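Long-range contacts in multisubunit Na+/H+ antiporter, G subunit (Anoxybacillus flavithermus, PDB 6Z16), which is a small membrane subunit of the Mrp complex, a multisubunit antiporter to which the exchange of sodium ions for protons is generally ascribed: residues R33-V37 with E102-G106; V37-S41 with S93-Y97. One frame throughout, in Å; residues are numbered along the deposited sequence.

Interaction 1 (R33-V37 with E102-G106); sequences RLPDV and ERWEG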
loop_
_atom_site.group_PDB
_atom_site.type_symbol
_atom_site.label_atom_id
_atom_site.label_comp_id
_atom_site.label_asym_id
_atom_site.label_seq_id
_atom_site.Cartn_x
_atom_site.Cartn_y
_atom_site.Cartn_z
ATOM N N ARG G 33 -29.835 -36.146 22.728
ATOM C CA ARG G 33 -30.021 -37.565 22.439
ATOM C C ARG G 33 -28.750 -38.406 22.504
ATOM O O ARG G 33 -28.852 -39.629 22.641
ATOM C CB ARG G 33 -30.655 -37.720 21.062
ATOM C CG ARG G 33 -32.110 -37.319 21.035
ATOM C CD ARG G 33 -32.671 -37.376 19.636
ATOM N NE ARG G 33 -32.503 -38.696 19.037
ATOM C CZ ARG G 33 -33.317 -39.726 19.235
ATOM N NH1 ARG G 33 -34.365 -39.609 20.036
ATOM N NH2 ARG G 33 -33.076 -40.880 18.632
ATOM N N LEU G 34 -27.581 -37.813 22.412
ATOM C CA LEU G 34 -26.386 -38.643 22.300
ATOM C C LEU G 34 -25.865 -39.033 23.686
ATOM O O LEU G 34 -25.939 -38.236 24.621
ATOM C CB LEU G 34 -25.316 -37.909 21.501
ATOM C CG LEU G 34 -25.694 -37.798 20.022
ATOM C CD1 LEU G 34 -24.719 -36.931 19.269
ATOM C CD2 LEU G 34 -25.772 -39.174 19.393
ATOM N N PRO G 35 -25.340 -40.254 23.850
ATOM C CA PRO G 35 -25.175 -40.824 25.196
ATOM C C PRO G 35 -23.895 -40.488 25.942
ATOM O O PRO G 35 -23.840 -40.716 27.157
ATOM C CB PRO G 35 -25.217 -42.332 24.917
ATOM C CG PRO G 35 -24.628 -42.454 23.578
ATOM C CD PRO G 35 -25.081 -41.261 22.806
ATOM N N ASP G 36 -22.875 -39.972 25.272
ATOM C CA ASP G 36 -21.557 -39.801 25.858
ATOM C C ASP G 36 -21.189 -38.328 25.773
ATOM O O ASP G 36 -21.810 -37.568 25.030
ATOM C CB ASP G 36 -20.539 -40.674 25.112
ATOM C CG ASP G 36 -19.272 -40.897 25.884
ATOM O OD1 ASP G 36 -19.139 -40.356 27.000
ATOM O OD2 ASP G 36 -18.406 -41.628 25.364
ATOM N N VAL G 37 -20.181 -37.918 26.546
ATOM C CA VAL G 37 -19.715 -36.536 26.461
ATOM C C VAL G 37 -19.042 -36.268 25.112
ATOM O O VAL G 37 -19.161 -35.168 24.553
ATOM C CB VAL G 37 -18.797 -36.218 27.664
ATOM C CG1 VAL G 37 -17.593 -37.149 27.718
ATOM C CG2 VAL G 37 -18.342 -34.765 27.651
ATOM N N GLU G 102 -15.481 -41.833 31.441
ATOM C CA GLU G 102 -15.816 -42.537 30.213
ATOM C C GLU G 102 -17.225 -43.088 30.344
ATOM O O GLU G 102 -17.625 -43.535 31.423
ATOM C CB GLU G 102 -14.809 -43.652 29.897
ATOM C CG GLU G 102 -14.722 -44.782 30.909
ATOM C CD GLU G 102 -13.701 -45.817 30.506
ATOM O OE1 GLU G 102 -13.038 -45.609 29.472
ATOM O OE2 GLU G 102 -13.571 -46.839 31.211
ATOM N N ARG G 103 -17.999 -42.998 29.261
ATOM C CA ARG G 103 -19.398 -43.399 29.299
ATOM C C ARG G 103 -19.774 -44.148 28.026
ATOM O O ARG G 103 -19.138 -44.009 26.977
ATOM C CB ARG G 103 -20.348 -42.195 29.506
ATOM C CG ARG G 103 -20.220 -41.579 30.890
ATOM C CD ARG G 103 -21.155 -40.451 31.237
ATOM N NE ARG G 103 -20.715 -39.901 32.518
ATOM C CZ ARG G 103 -21.066 -40.382 33.708
ATOM N NH1 ARG G 103 -20.586 -39.825 34.812
ATOM N NH2 ARG G 103 -21.888 -41.420 33.801
ATOM N N TRP G 104 -20.828 -44.953 28.166
ATOM C CA TRP G 104 -21.527 -45.667 27.096
ATOM C C TRP G 104 -20.610 -46.663 26.373
ATOM O O TRP G 104 -20.285 -46.514 25.193
ATOM C CB TRP G 104 -22.178 -44.689 26.113
ATOM C CG TRP G 104 -23.141 -45.363 25.194
ATOM C CD1 TRP G 104 -24.313 -45.967 25.541
ATOM C CD2 TRP G 104 -23.007 -45.533 23.784
ATOM N NE1 TRP G 104 -24.923 -46.488 24.433
ATOM C CE2 TRP G 104 -24.141 -46.233 23.338
ATOM C CE3 TRP G 104 -22.045 -45.143 22.850
ATOM C CZ2 TRP G 104 -24.336 -46.563 22.004
ATOM C CZ3 TRP G 104 -22.239 -45.471 21.529
ATOM C CH2 TRP G 104 -23.376 -46.174 21.117
ATOM N N GLU G 105 -20.200 -47.679 27.144
ATOM C CA GLU G 105 -19.695 -48.970 26.653
ATOM C C GLU G 105 -18.475 -48.818 25.738
ATOM O O GLU G 105 -18.539 -49.010 24.522
ATOM C CB GLU G 105 -20.806 -49.780 25.975
ATOM C CG GLU G 105 -21.704 -50.495 26.975
ATOM C CD GLU G 105 -22.846 -49.641 27.468
ATOM O OE1 GLU G 105 -23.065 -48.557 26.900
ATOM O OE2 GLU G 105 -23.520 -50.050 28.436
ATOM N N GLY G 106 -17.369 -48.421 26.370
ATOM C CA GLY G 106 -16.078 -48.270 25.720
ATOM C C GLY G 106 -15.559 -49.464 24.937
ATOM O O GLY G 106 -15.417 -50.571 25.463
#
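The pyrrolidine ring of Pro35 lies on one face of the Trp104 indole. Its CG is 3.6 Å from the centroid of the five-membered ring and 18° off the ring normal, a CH-pi contact; the closest pair is Pro35 CG to Trp104 CD2 at 3.5 Å. This proline-tryptophan contact sits at one end of a subunit of three helices lying side by side: 33-37 turns the chain from helix 11-33 into helix 37-66, and the segment 102-106 belongs to the C-terminal tail that follows helix 72-98. The backbones come nearest at Asp36 and Arg103, with CA atoms 5.4 Å apart. Beyond them, Trp104 and Glu105 both take positive phi and psi values, so the tail turns sharply just where the indole reaches Pro35. Arg103 presents its CB to Asp36, but its guanidinium leads away and forms no salt bridge across this contact. Further out, Trp104 also packs on Pro88 of a neighbouring subunit and Arg103 on Pro25 of another, so this small joint is shared with the assembly. Asp36 is the buried member of the contact, at the N-cap position of helix 37-66, though its side chain makes no capping bond. OD1 accepts instead from the adjacent Val37 N (2.7 Å), whereas Asp36 OD2 stands 3.0 Å from Arg103 O, a meeting of two acceptors and not a hydrogen bond.

Interaction 2 (V37-S41 with S93-Y97); sequences VYTRS and SRAAY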
loop_
_atom_site.group_PDB
_atom_site.type_symbol
_atom_site.label_atom_id
_atom_site.label_comp_id
_atom_site.label_asym_id
_atom_site.label_seq_id
_atom_site.Cartn_x
_atom_site.Cartn_y
_atom_site.Cartn_z
ATOM N N VAL G 37 -20.181 -37.918 26.546
ATOM C CA VAL G 37 -19.715 -36.536 26.461
ATOM C C VAL G 37 -19.042 -36.268 25.112
ATOM O O VAL G 37 -19.161 -35.168 24.553
ATOM C CB VAL G 37 -18.797 -36.218 27.664
ATOM C CG1 VAL G 37 -17.593 -37.149 27.718
ATOM C CG2 VAL G 37 -18.342 -34.765 27.651
ATOM N N TYR G 38 -18.411 -37.283 24.521
ATOM C CA TYR G 38 -17.623 -37.073 23.315
ATOM C C TYR G 38 -18.503 -36.998 22.073
ATOM O O TYR G 38 -18.234 -36.205 21.162
ATOM C CB TYR G 38 -16.608 -38.198 23.182
ATOM C CG TYR G 38 -15.788 -38.397 24.422
ATOM C CD1 TYR G 38 -14.764 -37.529 24.749
ATOM C CD2 TYR G 38 -16.033 -39.471 25.262
ATOM C CE1 TYR G 38 -14.009 -37.721 25.889
ATOM C CE2 TYR G 38 -15.283 -39.671 26.398
ATOM C CZ TYR G 38 -14.275 -38.794 26.707
ATOM O OH TYR G 38 -13.531 -38.992 27.838
ATOM N N THR G 39 -19.559 -37.812 22.026
ATOM C CA THR G 39 -20.521 -37.734 20.935
ATOM C C THR G 39 -21.255 -36.401 20.945
ATOM O O THR G 39 -21.516 -35.808 19.887
ATOM C CB THR G 39 -21.505 -38.889 21.052
ATOM O OG1 THR G 39 -22.209 -38.770 22.289
ATOM C CG2 THR G 39 -20.762 -40.205 21.054
ATOM N N ARG G 40 -21.581 -35.907 22.141
ATOM C CA ARG G 40 -22.154 -34.576 22.266
ATOM C C ARG G 40 -21.160 -33.504 21.857
ATOM O O ARG G 40 -21.568 -32.477 21.310
ATOM C CB ARG G 40 -22.628 -34.352 23.697
ATOM C CG ARG G 40 -23.810 -35.206 24.077
ATOM C CD ARG G 40 -24.035 -35.188 25.572
ATOM N NE ARG G 40 -25.012 -36.198 25.965
ATOM C CZ ARG G 40 -25.190 -36.613 27.212
ATOM N NH1 ARG G 40 -24.438 -36.130 28.183
ATOM N NH2 ARG G 40 -26.102 -37.538 27.478
ATOM N N SER G 41 -19.862 -33.732 22.090
ATOM C CA SER G 41 -18.842 -32.791 21.633
ATOM C C SER G 41 -18.823 -32.692 20.112
ATOM O O SER G 41 -18.815 -31.580 19.565
ATOM C CB SER G 41 -17.472 -33.209 22.159
ATOM O OG SER G 41 -17.441 -33.212 23.572
ATOM N N SER G 93 -13.069 -31.787 25.803
ATOM C CA SER G 93 -12.978 -33.234 25.656
ATOM C C SER G 93 -11.694 -33.785 26.264
ATOM O O SER G 93 -11.707 -34.867 26.860
ATOM C CB SER G 93 -13.087 -33.614 24.185
ATOM O OG SER G 93 -14.364 -33.274 23.680
ATOM N N ARG G 94 -10.580 -33.051 26.156
ATOM C CA ARG G 94 -9.365 -33.499 26.833
ATOM C C ARG G 94 -9.508 -33.379 28.346
ATOM O O ARG G 94 -9.011 -34.236 29.094
ATOM C CB ARG G 94 -8.143 -32.713 26.358
ATOM C CG ARG G 94 -6.848 -33.346 26.855
ATOM C CD ARG G 94 -5.561 -32.651 26.434
ATOM N NE ARG G 94 -5.370 -31.362 27.084
ATOM C CZ ARG G 94 -5.243 -30.214 26.434
ATOM N NH1 ARG G 94 -5.263 -30.199 25.112
ATOM N NH2 ARG G 94 -5.072 -29.084 27.104
ATOM N N ALA G 95 -10.206 -32.338 28.813
ATOM C CA ALA G 95 -10.435 -32.178 30.244
ATOM C C ALA G 95 -11.347 -33.264 30.790
ATOM O O ALA G 95 -11.182 -33.692 31.937
ATOM C CB ALA G 95 -11.027 -30.799 30.523
ATOM N N ALA G 96 -12.293 -33.732 29.981
ATOM C CA ALA G 96 -13.148 -34.831 30.401
ATOM C C ALA G 96 -12.411 -36.158 30.359
ATOM O O ALA G 96 -12.633 -37.012 31.219
ATOM C CB ALA G 96 -14.398 -34.895 29.527
ATOM N N TYR G 97 -11.535 -36.354 29.371
ATOM C CA TYR G 97 -10.813 -37.618 29.275
ATOM C C TYR G 97 -9.789 -37.763 30.387
ATOM O O TYR G 97 -9.592 -38.862 30.910
ATOM C CB TYR G 97 -10.127 -37.747 27.919
ATOM C CG TYR G 97 -9.447 -39.079 27.722
ATOM C CD1 TYR G 97 -10.184 -40.211 27.415
ATOM C CD2 TYR G 97 -8.074 -39.209 27.853
ATOM C CE1 TYR G 97 -9.572 -41.436 27.236
ATOM C CE2 TYR G 97 -7.450 -40.432 27.677
ATOM C CZ TYR G 97 -8.207 -41.540 27.369
ATOM O OH TYR G 97 -7.604 -42.760 27.189
#
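Val37, in the first turn of helix 37-66, directs its CB toward helix 72-98, and its CG1 rests 4.3 Å from Ala96 CB in a loose apolar contact. Tyr38 follows with the largest buried area of the ten residues. Its CB leaves sideways, but the ring reaches across to the other helix: CE1 is 3.8 Å from Ser93 O, which lies at the ring edge, and 4.4 Å from Tyr97 CB. At the tip, Tyr38 OH is 3.4 Å from Tyr97 CA and 3.6 Å from Tyr97 CD1, at the edge of that second ring. The same hydroxyl is hydrogen-bonded to Val101 O, which ties the helix start to the chain just past helix 72-98, while the Tyr38 ring also meets His131 of a neighbouring subunit. Thr39 and Arg40 turn out of the interface; Arg40 forms a salt bridge with Asp29 of another subunit. One turn on from Val37, Ser41 faces the partner helix again. Its OG donates to Val37 O (2.8 Å), the carbonyl that also accepts from Ser41 N (2.9 Å), and stands 3.1 Å from Ser93 OG. Ser93 OG in turn bonds back to Ala89 O, so each serine hydroxyl has a carbonyl partner in its own helix. The short axes approach to 10.6 Å at 177°, almost exactly antiparallel, as in an antiparallel alpha-hairpin, here near the open end of one whose two helices are predicted to span the membrane, away from the turn that joins them.

Overall arrangement
Both contacts lie on the same side of the chain's centre, 9 Å apart between centres, and share Val37. Along the chain, 33-37 runs directly into 37-41; the partners follow in reverse order, 93-97 before 102-106, so interaction 2 fastens the helix ends and interaction 1 brings the later tail back onto the preceding turn. A probable hydrogen bond from Arg40 NE to Leu34 O (2.6 Å) connects them, and Leu34 CB packs 3.3 Å from Thr39 OG1. Together they join the loop after helix 11-33, the start of helix 37-66, the end of helix 72-98 and the tail into one end of the three-helix subunit, where neighbouring Mrp subunits also make contact.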